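Local coordinates for penicillin binding protein 2X (Streptococcus thermophilus, PDB 5U47) that probably cross-links peptidoglycan strands as a transpeptidase of the cell-division machinery, the kind of enzyme that beta-lactams inactivate by acylating an essential serine, at residues F311-A320 with G342-Y353; T360-W371 with S400-F408. The protein carries 1 engineered substitution. All coordinates share one frame; numbering follows the deposited sequence. Where two conformers were deposited one is given.

Contact 1: F311-A320 with G342-Y353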
loop_
_atom_site.group_PDB
_atom_site.type_symbol
_atom_site.label_atom_id
_atom_site.label_comp_id
_atom_site.label_asym_id
_atom_site.label_seq_id
_atom_site.Cartn_x
_atom_site.Cartn_y
_atom_site.Cartn_z
ATOM N N PHE A 311 -29.230 20.237 -2.570
ATOM C CA PHE A 311 -28.839 20.510 -1.199
ATOM C C PHE A 311 -29.140 21.962 -0.841
ATOM O O PHE A 311 -28.542 22.885 -1.384
ATOM C CB PHE A 311 -27.357 20.225 -0.975
ATOM C CG PHE A 311 -26.918 20.439 0.442
ATOM C CD1 PHE A 311 -27.104 19.449 1.394
ATOM C CD2 PHE A 311 -26.339 21.633 0.831
ATOM C CE1 PHE A 311 -26.709 19.643 2.708
ATOM C CE2 PHE A 311 -25.941 21.831 2.139
ATOM C CZ PHE A 311 -26.131 20.839 3.081
ATOM N N ASN A 312 -30.103 22.145 0.055
ATOM C CA ASN A 312 -30.417 23.452 0.586
ATOM C C ASN A 312 -29.918 23.347 2.023
ATOM O O ASN A 312 -30.528 22.639 2.827
ATOM C CB ASN A 312 -31.910 23.725 0.521
ATOM C CG ASN A 312 -32.261 25.132 0.962
ATOM O OD1 ASN A 312 -31.523 25.771 1.723
ATOM N ND2 ASN A 312 -33.395 25.625 0.485
ATOM N N PRO A 313 -28.792 24.028 2.355
ATOM C CA PRO A 313 -28.224 23.885 3.711
ATOM C C PRO A 313 -29.168 24.284 4.841
ATOM O O PRO A 313 -29.119 23.679 5.918
ATOM C CB PRO A 313 -27.009 24.836 3.697
ATOM C CG PRO A 313 -27.306 25.824 2.620
ATOM C CD PRO A 313 -28.087 25.071 1.579
ATOM N N ASN A 314 -30.017 25.275 4.564
ATOM C CA ASN A 314 -30.931 25.866 5.534
ATOM C C ASN A 314 -32.254 25.141 5.728
ATOM O O ASN A 314 -32.888 25.309 6.772
ATOM C CB ASN A 314 -31.220 27.303 5.103
ATOM C CG ASN A 314 -29.948 28.091 4.859
ATOM O OD1 ASN A 314 -28.917 27.813 5.466
ATOM N ND2 ASN A 314 -30.013 29.068 3.958
ATOM N N ALA A 315 -32.693 24.368 4.732
ATOM C CA ALA A 315 -33.952 23.629 4.857
ATOM C C ALA A 315 -33.868 22.756 6.096
ATOM O O ALA A 315 -32.784 22.260 6.445
ATOM C CB ALA A 315 -34.215 22.785 3.621
ATOM N N THR A 316 -34.989 22.579 6.783
ATOM C CA THR A 316 -34.976 21.803 8.005
ATOM C C THR A 316 -35.773 20.526 7.908
ATOM O O THR A 316 -36.529 20.319 6.968
ATOM C CB THR A 316 -35.468 22.643 9.195
ATOM O OG1 THR A 316 -36.821 23.047 8.973
ATOM C CG2 THR A 316 -34.577 23.878 9.378
ATOM N N TYR A 317 -35.575 19.665 8.899
ATOM C CA TYR A 317 -36.269 18.384 8.977
ATOM C C TYR A 317 -36.260 17.929 10.430
ATOM O O TYR A 317 -35.539 18.492 11.256
ATOM C CB TYR A 317 -35.573 17.335 8.088
ATOM C CG TYR A 317 -34.220 16.899 8.619
ATOM C CD1 TYR A 317 -33.071 17.625 8.337
ATOM C CD2 TYR A 317 -34.101 15.767 9.421
ATOM C CE1 TYR A 317 -31.843 17.237 8.835
ATOM C CE2 TYR A 317 -32.875 15.370 9.923
ATOM C CZ TYR A 317 -31.755 16.108 9.636
ATOM O OH TYR A 317 -30.534 15.708 10.141
ATOM N N SER A 318 -37.050 16.906 10.735
ATOM C CA SER A 318 -37.098 16.350 12.075
ATOM C C SER A 318 -36.606 14.902 12.057
ATOM O O SER A 318 -36.960 14.134 11.168
ATOM C CB SER A 318 -38.523 16.395 12.623
ATOM O OG SER A 318 -38.547 15.857 13.928
ATOM N N ASN A 319 -35.796 14.535 13.050
ATOM C CA ASN A 319 -35.311 13.161 13.180
ATOM C C ASN A 319 -36.116 12.401 14.240
ATOM O O ASN A 319 -35.761 11.274 14.593
ATOM C CB ASN A 319 -33.820 13.151 13.555
ATOM C CG ASN A 319 -33.544 13.760 14.924
ATOM O OD1 ASN A 319 -34.450 14.272 15.592
ATOM N ND2 ASN A 319 -32.284 13.706 15.350
ATOM N N ALA A 320 -37.211 13.007 14.708
ATOM C CA ALA A 320 -38.004 12.452 15.805
ATOM C C ALA A 320 -38.641 11.095 15.547
ATOM O O ALA A 320 -38.765 10.286 16.474
ATOM C CB ALA A 320 -39.079 13.453 16.224
ATOM N N GLY A 342 -35.987 13.851 19.972
ATOM C CA GLY A 342 -35.956 14.265 18.570
ATOM C C GLY A 342 -35.732 15.762 18.505
ATOM O O GLY A 342 -35.869 16.448 19.515
ATOM N N ARG A 343 -35.379 16.271 17.326
ATOM C CA ARG A 343 -35.145 17.706 17.158
ATOM C C ARG A 343 -35.152 18.124 15.682
ATOM O O ARG A 343 -34.876 17.315 14.785
ATOM C CB ARG A 343 -33.826 18.105 17.842
ATOM C CG ARG A 343 -33.362 19.547 17.620
ATOM C CD ARG A 343 -32.181 19.922 18.508
ATOM N NE ARG A 343 -31.120 18.906 18.501
ATOM C CZ ARG A 343 -29.949 19.028 19.128
ATOM N NH1 ARG A 343 -29.636 20.143 19.785
ATOM N NH2 ARG A 343 -29.068 18.032 19.066
ATOM N N THR A 344 -35.483 19.394 15.456
ATOM C CA THR A 344 -35.522 19.979 14.127
ATOM C C THR A 344 -34.150 20.573 13.844
ATOM O O THR A 344 -33.605 21.306 14.670
ATOM C CB THR A 344 -36.620 21.053 14.020
ATOM O OG1 THR A 344 -37.880 20.462 14.335
ATOM C CG2 THR A 344 -36.688 21.641 12.615
ATOM N N MET A 345 -33.590 20.235 12.684
ATOM C CA MET A 345 -32.265 20.695 12.291
ATOM C C MET A 345 -32.164 21.112 10.849
ATOM O O MET A 345 -32.899 20.649 9.991
ATOM C CB MET A 345 -31.250 19.559 12.441
ATOM C CG MET A 345 -30.845 19.210 13.850
ATOM S SD MET A 345 -29.765 17.767 13.834
ATOM C CE MET A 345 -30.945 16.472 13.449
ATOM N N SER A 346 -31.193 21.978 10.611
ATOM C CA SER A 346 -30.784 22.386 9.279
ATOM C C SER A 346 -30.084 21.151 8.673
ATOM O O SER A 346 -29.648 20.284 9.425
ATOM C CB SER A 346 -29.785 23.533 9.440
ATOM O OG SER A 346 -29.196 23.926 8.242
ATOM N N PHE A 347 -29.991 21.035 7.348
ATOM C CA PHE A 347 -29.266 19.892 6.761
ATOM C C PHE A 347 -27.774 19.987 7.055
ATOM O O PHE A 347 -27.098 18.960 7.202
ATOM C CB PHE A 347 -29.518 19.734 5.258
ATOM C CG PHE A 347 -30.845 19.106 4.936
ATOM C CD1 PHE A 347 -31.003 17.726 5.012
ATOM C CD2 PHE A 347 -31.931 19.881 4.570
ATOM C CE1 PHE A 347 -32.220 17.130 4.722
ATOM C CE2 PHE A 347 -33.158 19.292 4.284
ATOM C CZ PHE A 347 -33.303 17.913 4.361
ATOM N N ALA A 348 -27.268 21.219 7.150
ATOM C CA ALA A 348 -25.848 21.439 7.466
ATOM C C ALA A 348 -25.577 20.950 8.886
ATOM O O ALA A 348 -24.545 20.312 9.160
ATOM C CB ALA A 348 -25.497 22.913 7.334
ATOM N N GLN A 349 -26.516 21.270 9.781
ATOM C CA GLN A 349 -26.443 20.854 11.179
ATOM C C GLN A 349 -26.533 19.338 11.296
ATOM O O GLN A 349 -25.783 18.744 12.042
ATOM C CB GLN A 349 -27.546 21.526 12.020
ATOM C CG GLN A 349 -27.333 23.021 12.246
ATOM C CD GLN A 349 -28.527 23.697 12.901
ATOM O OE1 GLN A 349 -29.663 23.233 12.780
ATOM N NE2 GLN A 349 -28.276 24.808 13.595
ATOM N N GLY A 350 -27.452 18.722 10.558
ATOM C CA GLY A 350 -27.581 17.267 10.552
ATOM C C GLY A 350 -26.301 16.601 10.052
ATOM O O GLY A 350 -25.942 15.495 10.493
ATOM N N PHE A 351 -25.608 17.262 9.127
ATOM C CA PHE A 351 -24.323 16.738 8.639
ATOM C C PHE A 351 -23.314 16.825 9.774
ATOM O O PHE A 351 -22.607 15.861 10.047
ATOM C CB PHE A 351 -23.814 17.496 7.414
ATOM C CG PHE A 351 -22.461 17.021 6.920
ATOM C CD1 PHE A 351 -22.340 15.839 6.196
ATOM C CD2 PHE A 351 -21.317 17.756 7.169
ATOM C CE1 PHE A 351 -21.095 15.400 5.743
ATOM C CE2 PHE A 351 -20.072 17.323 6.718
ATOM C CZ PHE A 351 -19.964 16.144 6.008
ATOM N N SER A 352 -23.295 17.963 10.467
ATOM C CA SER A 352 -22.375 18.151 11.587
ATOM C C SER A 352 -22.645 17.135 12.692
ATOM O O SER A 352 -21.716 16.600 13.297
ATOM C CB SER A 352 -22.463 19.585 12.129
ATOM O OG SER A 352 -21.965 20.513 11.174
ATOM N N TYR A 353 -23.933 16.866 12.892
ATOM C CA TYR A 353 -24.446 15.966 13.907
ATOM C C TYR A 353 -24.368 14.497 13.521
ATOM O O TYR A 353 -24.627 13.620 14.343
ATOM C CB TYR A 353 -25.918 16.369 14.153
ATOM C CG TYR A 353 -26.616 15.763 15.337
ATOM C CD1 TYR A 353 -26.368 16.242 16.619
ATOM C CD2 TYR A 353 -27.589 14.765 15.179
ATOM C CE1 TYR A 353 -27.024 15.721 17.719
ATOM C CE2 TYR A 353 -28.266 14.238 16.282
ATOM C CZ TYR A 353 -27.969 14.722 17.548
ATOM O OH TYR A 353 -28.614 14.234 18.664
HETATM O O HOH W 1 -38.507 17.588 16.048
HETATM O O HOH W 2 -31.470 14.865 18.188
#
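Tyr317 sets its CG between its own backbone N and carbonyl carbon (chi1 70°), and Phe347 carries its CG beside the backbone N (chi1 -78°); these turns bring the two rings into an offset stack, centroids 5.0 Å apart and planes at 30°. Tyr317 CD1 lies over one face of the Phe347 ring near its rim, while the methyl of Ala315 meets the same ring at its edge. Farther along the phenol, Tyr317 OH comes 3.4 Å from Gly350 CA, a tight fit at a glycine of helix 347-352, and bonds to Ser355 beyond the segment. Met345, its chain bent at the last torsion, lays CE against both Tyr317 OH and, at 3.6 Å, Asn319 ND2. Strands 316-318 and 344-346 form a two-stranded antiparallel sheet in the transpeptidase domain, with Tyr317 and Met345 as its hydrogen-bonded pair: Met345 N reaches Tyr317 O at 3.0 Å, and Tyr317 N returns the bond to Met345 O. Beyond the strand ends Asn319 takes over, its OD1 accepting from Arg343 N at 2.8 Å, while ND2 donates to Asp332 and to a water shared with Tyr353 OH. Helix 347-352 starts from Ser346 at its N-cap; there Pro313 O receives weak bonds from Phe347 N at 3.1 Å and from Ala348 N at 3.3 Å.

Contact 2: T360-W371 with S400-F408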
loop_
_atom_site.group_PDB
_atom_site.type_symbol
_atom_site.label_atom_id
_atom_site.label_comp_id
_atom_site.label_asym_id
_atom_site.label_seq_id
_atom_site.Cartn_x
_atom_site.Cartn_y
_atom_site.Cartn_z
ATOM N N THR A 360 -30.143 10.252 4.786
ATOM C CA THR A 360 -31.066 9.413 4.031
ATOM C C THR A 360 -32.058 10.294 3.245
ATOM O O THR A 360 -32.356 10.007 2.097
ATOM C CB THR A 360 -31.799 8.449 4.951
ATOM O OG1 THR A 360 -30.834 7.629 5.616
ATOM C CG2 THR A 360 -32.774 7.574 4.158
ATOM N N MET A 361 -32.535 11.375 3.858
ATOM C CA MET A 361 -33.419 12.309 3.153
ATOM C C MET A 361 -32.727 12.903 1.915
ATOM O O MET A 361 -33.351 13.031 0.856
ATOM C CB MET A 361 -33.919 13.421 4.089
ATOM C CG MET A 361 -35.006 12.965 5.044
ATOM S SD MET A 361 -35.340 14.156 6.360
ATOM C CE MET A 361 -36.850 13.496 7.062
ATOM N N LEU A 362 -31.442 13.251 2.043
ATOM C CA LEU A 362 -30.682 13.799 0.910
ATOM C C LEU A 362 -30.561 12.761 -0.207
ATOM O O LEU A 362 -30.678 13.103 -1.390
ATOM C CB LEU A 362 -29.288 14.290 1.341
ATOM C CG LEU A 362 -29.240 15.562 2.198
ATOM C CD1 LEU A 362 -27.808 15.906 2.597
ATOM C CD2 LEU A 362 -29.898 16.729 1.466
ATOM N N GLU A 363 -30.344 11.501 0.185
ATOM C CA GLU A 363 -30.266 10.379 -0.758
ATOM C C GLU A 363 -31.581 10.201 -1.528
ATOM O O GLU A 363 -31.557 9.980 -2.736
ATOM C CB GLU A 363 -29.913 9.075 -0.029
ATOM C CG GLU A 363 -29.573 7.889 -0.934
ATOM C CD GLU A 363 -30.772 7.177 -1.556
ATOM O OE1 GLU A 363 -31.828 7.067 -0.920
ATOM O OE2 GLU A 363 -30.639 6.704 -2.703
ATOM N N GLN A 364 -32.704 10.299 -0.819
ATOM C CA GLN A 364 -34.030 10.165 -1.440
ATOM C C GLN A 364 -34.342 11.338 -2.371
ATOM O O GLN A 364 -35.007 11.163 -3.384
ATOM C CB GLN A 364 -35.122 10.035 -0.373
ATOM C CG GLN A 364 -35.059 8.745 0.437
ATOM C CD GLN A 364 -36.167 8.632 1.472
ATOM O OE1 GLN A 364 -37.039 9.495 1.578
ATOM N NE2 GLN A 364 -36.134 7.557 2.241
ATOM N N ALA A 365 -33.838 12.522 -2.024
ATOM C CA ALA A 365 -34.053 13.743 -2.826
ATOM C C ALA A 365 -33.322 13.691 -4.158
ATOM O O ALA A 365 -33.781 14.260 -5.135
ATOM C CB ALA A 365 -33.611 14.978 -2.053
ATOM N N MET A 366 -32.162 13.045 -4.190
ATOM C CA MET A 366 -31.446 12.912 -5.451
ATOM C C MET A 366 -31.955 11.647 -6.143
ATOM O O MET A 366 -32.007 11.589 -7.361
ATOM C CB MET A 366 -29.916 12.943 -5.256
ATOM C CG MET A 366 -29.270 11.736 -4.628
ATOM S SD MET A 366 -27.469 11.990 -4.481
ATOM C CE MET A 366 -27.380 13.020 -3.016
ATOM N N GLY A 367 -32.363 10.655 -5.346
ATOM C CA GLY A 367 -32.895 9.390 -5.872
ATOM C C GLY A 367 -31.850 8.293 -5.946
ATOM O O GLY A 367 -30.639 8.572 -6.059
ATOM N N ASP A 368 -32.321 7.046 -5.885
ATOM C CA ASP A 368 -31.454 5.859 -5.926
ATOM C C ASP A 368 -30.552 5.783 -7.141
ATOM O O ASP A 368 -29.371 5.505 -7.014
ATOM C CB ASP A 368 -32.283 4.565 -5.871
ATOM C CG ASP A 368 -32.813 4.250 -4.471
ATOM O OD1 ASP A 368 -32.651 5.074 -3.539
ATOM O OD2 ASP A 368 -33.390 3.153 -4.308
ATOM N N LYS A 369 -31.117 6.010 -8.318
ATOM C CA LYS A 369 -30.355 5.934 -9.568
ATOM C C LYS A 369 -29.160 6.897 -9.567
ATOM O O LYS A 369 -28.018 6.501 -9.902
ATOM C CB LYS A 369 -31.284 6.224 -10.747
ATOM C CG LYS A 369 -30.624 6.391 -12.096
ATOM C CD LYS A 369 -31.680 6.752 -13.129
ATOM C CE LYS A 369 -31.070 7.251 -14.427
ATOM N NZ LYS A 369 -30.079 6.300 -14.986
ATOM N N VAL A 370 -29.427 8.148 -9.193
ATOM C CA VAL A 370 -28.395 9.183 -9.133
ATOM C C VAL A 370 -27.326 8.835 -8.083
ATOM O O VAL A 370 -26.132 8.806 -8.394
ATOM C CB VAL A 370 -29.013 10.577 -8.860
ATOM C CG1 VAL A 370 -27.928 11.607 -8.556
ATOM C CG2 VAL A 370 -29.852 11.036 -10.062
ATOM N N TRP A 371 -27.750 8.555 -6.853
ATOM C CA TRP A 371 -26.798 8.191 -5.801
ATOM C C TRP A 371 -25.946 6.977 -6.199
ATOM O O TRP A 371 -24.716 6.986 -6.020
ATOM C CB TRP A 371 -27.508 7.958 -4.460
ATOM C CG TRP A 371 -26.605 7.465 -3.332
ATOM C CD1 TRP A 371 -26.810 6.374 -2.537
ATOM C CD2 TRP A 371 -25.344 8.027 -2.917
ATOM N NE1 TRP A 371 -25.762 6.226 -1.643
ATOM C CE2 TRP A 371 -24.855 7.229 -1.857
ATOM C CE3 TRP A 371 -24.582 9.125 -3.340
ATOM C CZ2 TRP A 371 -23.642 7.498 -1.216
ATOM C CZ3 TRP A 371 -23.379 9.386 -2.712
ATOM C CH2 TRP A 371 -22.920 8.581 -1.656
ATOM N N SER A 400 -32.596 -1.706 -3.118
ATOM C CA SER A 400 -33.049 -0.351 -2.739
ATOM C C SER A 400 -32.745 0.010 -1.283
ATOM O O SER A 400 -32.356 1.133 -0.995
ATOM C CB SER A 400 -34.542 -0.151 -3.032
ATOM O OG SER A 400 -35.344 -0.951 -2.171
ATOM N N VAL A 401 -32.914 -0.952 -0.386
ATOM C CA VAL A 401 -32.625 -0.736 1.031
ATOM C C VAL A 401 -31.131 -0.453 1.257
ATOM O O VAL A 401 -30.794 0.491 1.976
ATOM C CB VAL A 401 -33.084 -1.928 1.901
ATOM C CG1 VAL A 401 -32.768 -1.658 3.374
ATOM C CG2 VAL A 401 -34.567 -2.185 1.700
ATOM N N ASN A 402 -30.244 -1.251 0.648
ATOM C CA ASN A 402 -28.801 -1.021 0.768
ATOM C C ASN A 402 -28.390 0.329 0.170
ATOM O O ASN A 402 -27.524 0.986 0.713
ATOM C CB ASN A 402 -27.962 -2.087 0.062
ATOM C CG ASN A 402 -28.082 -3.447 0.694
ATOM O OD1 ASN A 402 -29.101 -4.081 0.598
ATOM N ND2 ASN A 402 -26.988 -3.931 1.278
ATOM N N ILE A 403 -28.986 0.717 -0.961
ATOM C CA ILE A 403 -28.649 2.001 -1.598
ATOM C C ILE A 403 -28.947 3.167 -0.638
ATOM O O ILE A 403 -28.140 4.091 -0.523
ATOM C CB ILE A 403 -29.357 2.191 -2.949
ATOM C CG1 ILE A 403 -28.843 1.164 -3.964
ATOM C CG2 ILE A 403 -29.086 3.588 -3.507
ATOM C CD1 ILE A 403 -29.610 1.171 -5.274
ATOM N N ALA A 404 -30.074 3.106 0.074
ATOM C CA ALA A 404 -30.402 4.145 1.062
ATOM C C ALA A 404 -29.411 4.109 2.235
ATOM O O ALA A 404 -28.905 5.136 2.669
ATOM C CB ALA A 404 -31.822 3.978 1.577
ATOM N N GLN A 405 -29.157 2.919 2.754
ATOM C CA GLN A 405 -28.237 2.754 3.882
ATOM C C GLN A 405 -26.828 3.203 3.539
ATOM O O GLN A 405 -26.123 3.708 4.400
ATOM C CB GLN A 405 -28.196 1.295 4.331
ATOM C CG GLN A 405 -29.467 0.811 5.027
ATOM C CD GLN A 405 -29.483 -0.694 5.238
ATOM O OE1 GLN A 405 -28.919 -1.463 4.436
ATOM N NE2 GLN A 405 -30.147 -1.127 6.290
ATOM N N SER A 406 -26.419 2.994 2.284
ATOM C CA SER A 406 -25.082 3.378 1.837
ATOM C C SER A 406 -24.823 4.876 2.011
ATOM O O SER A 406 -23.653 5.285 2.081
ATOM C CB SER A 406 -24.827 2.965 0.371
ATOM O OG SER A 406 -25.618 3.729 -0.525
ATOM N N SER A 407 -25.902 5.671 2.111
ATOM C CA SER A 407 -25.790 7.122 2.306
ATOM C C SER A 407 -25.104 7.459 3.639
ATOM O O SER A 407 -24.556 8.550 3.787
ATOM C CB SER A 407 -27.155 7.815 2.220
ATOM O OG SER A 407 -27.951 7.536 3.360
ATOM N N PHE A 408 -25.160 6.533 4.599
ATOM C CA PHE A 408 -24.431 6.664 5.867
ATOM C C PHE A 408 -23.416 5.516 6.027
ATOM O O PHE A 408 -22.981 5.195 7.120
ATOM C CB PHE A 408 -25.348 6.853 7.092
ATOM C CG PHE A 408 -26.478 5.874 7.194
ATOM C CD1 PHE A 408 -27.694 6.139 6.570
ATOM C CD2 PHE A 408 -26.361 4.722 7.965
ATOM C CE1 PHE A 408 -28.755 5.251 6.670
ATOM C CE2 PHE A 408 -27.427 3.833 8.079
ATOM C CZ PHE A 408 -28.621 4.093 7.426
HETATM O O HOH W 3 -33.992 3.604 -1.321
#
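Helices 360-366 and 400-405 run at 121° to each other with axes 9.9 Å apart at closest, and the first chain segment then turns at Gly367, which leaves the first helix with a positive phi and stands at the N-cap of the helix that begins at Asp368. The nearest backbones are at Thr360 with Ser407 and at Asp368 with Ile403. Trp371 extends CG anti to its backbone N (chi1 175°), which carries the indole across to Ser406, where NE1 donates to OG at 2.7 Å with an N-H...O angle of 150°. That hydroxyl in turn donates a hydrogen bond to Ile403 O, so the buried serine accepts from the indole and donates to a backbone carbonyl of its own segment. Ile403 CG2 packs against Trp371 CD1 at 3.7 Å and also meets the carboxylate of Glu363 at OE2. Glu363 OE2 and Asp368 OD1 lie only 2.7 Å apart, so one acid is probably protonated. Glu363 CB also rests on Ser407 CB at 3.8 Å. Thr360 OG1, which bonds to Asn356 O, meets the edge of the Phe408 ring at 3.3 Å from CE1. Phe408 touches Lys298 of a probable SxxK motif, placing this helix packing next to the likely active site of a penicillin-recognising transpeptidase domain.

Overall arrangement
Both contacts belong to the transpeptidase domain, with centres about 17 Å apart, and helix 356-366 follows helix 347-352 in the chain. Contact 1 is partly buried: a small sheet whose Thr316 and Thr344 are exposed, held largely by backbone bonds and by aromatic packing of Tyr317 on Phe347. Contact 2 is mostly buried and joins helices through side chains, with one indole hydrogen bond across and a close pair of acids within 360-371 facing Ile403. They meet along helix 356-366, where Met361 SD touches Tyr317 CB at 3.6 Å and Leu362 packs on Phe311 and Phe347. The helix thus turns Met361 and Leu362 to contact 1, and Thr360 and Glu363 to 400-408.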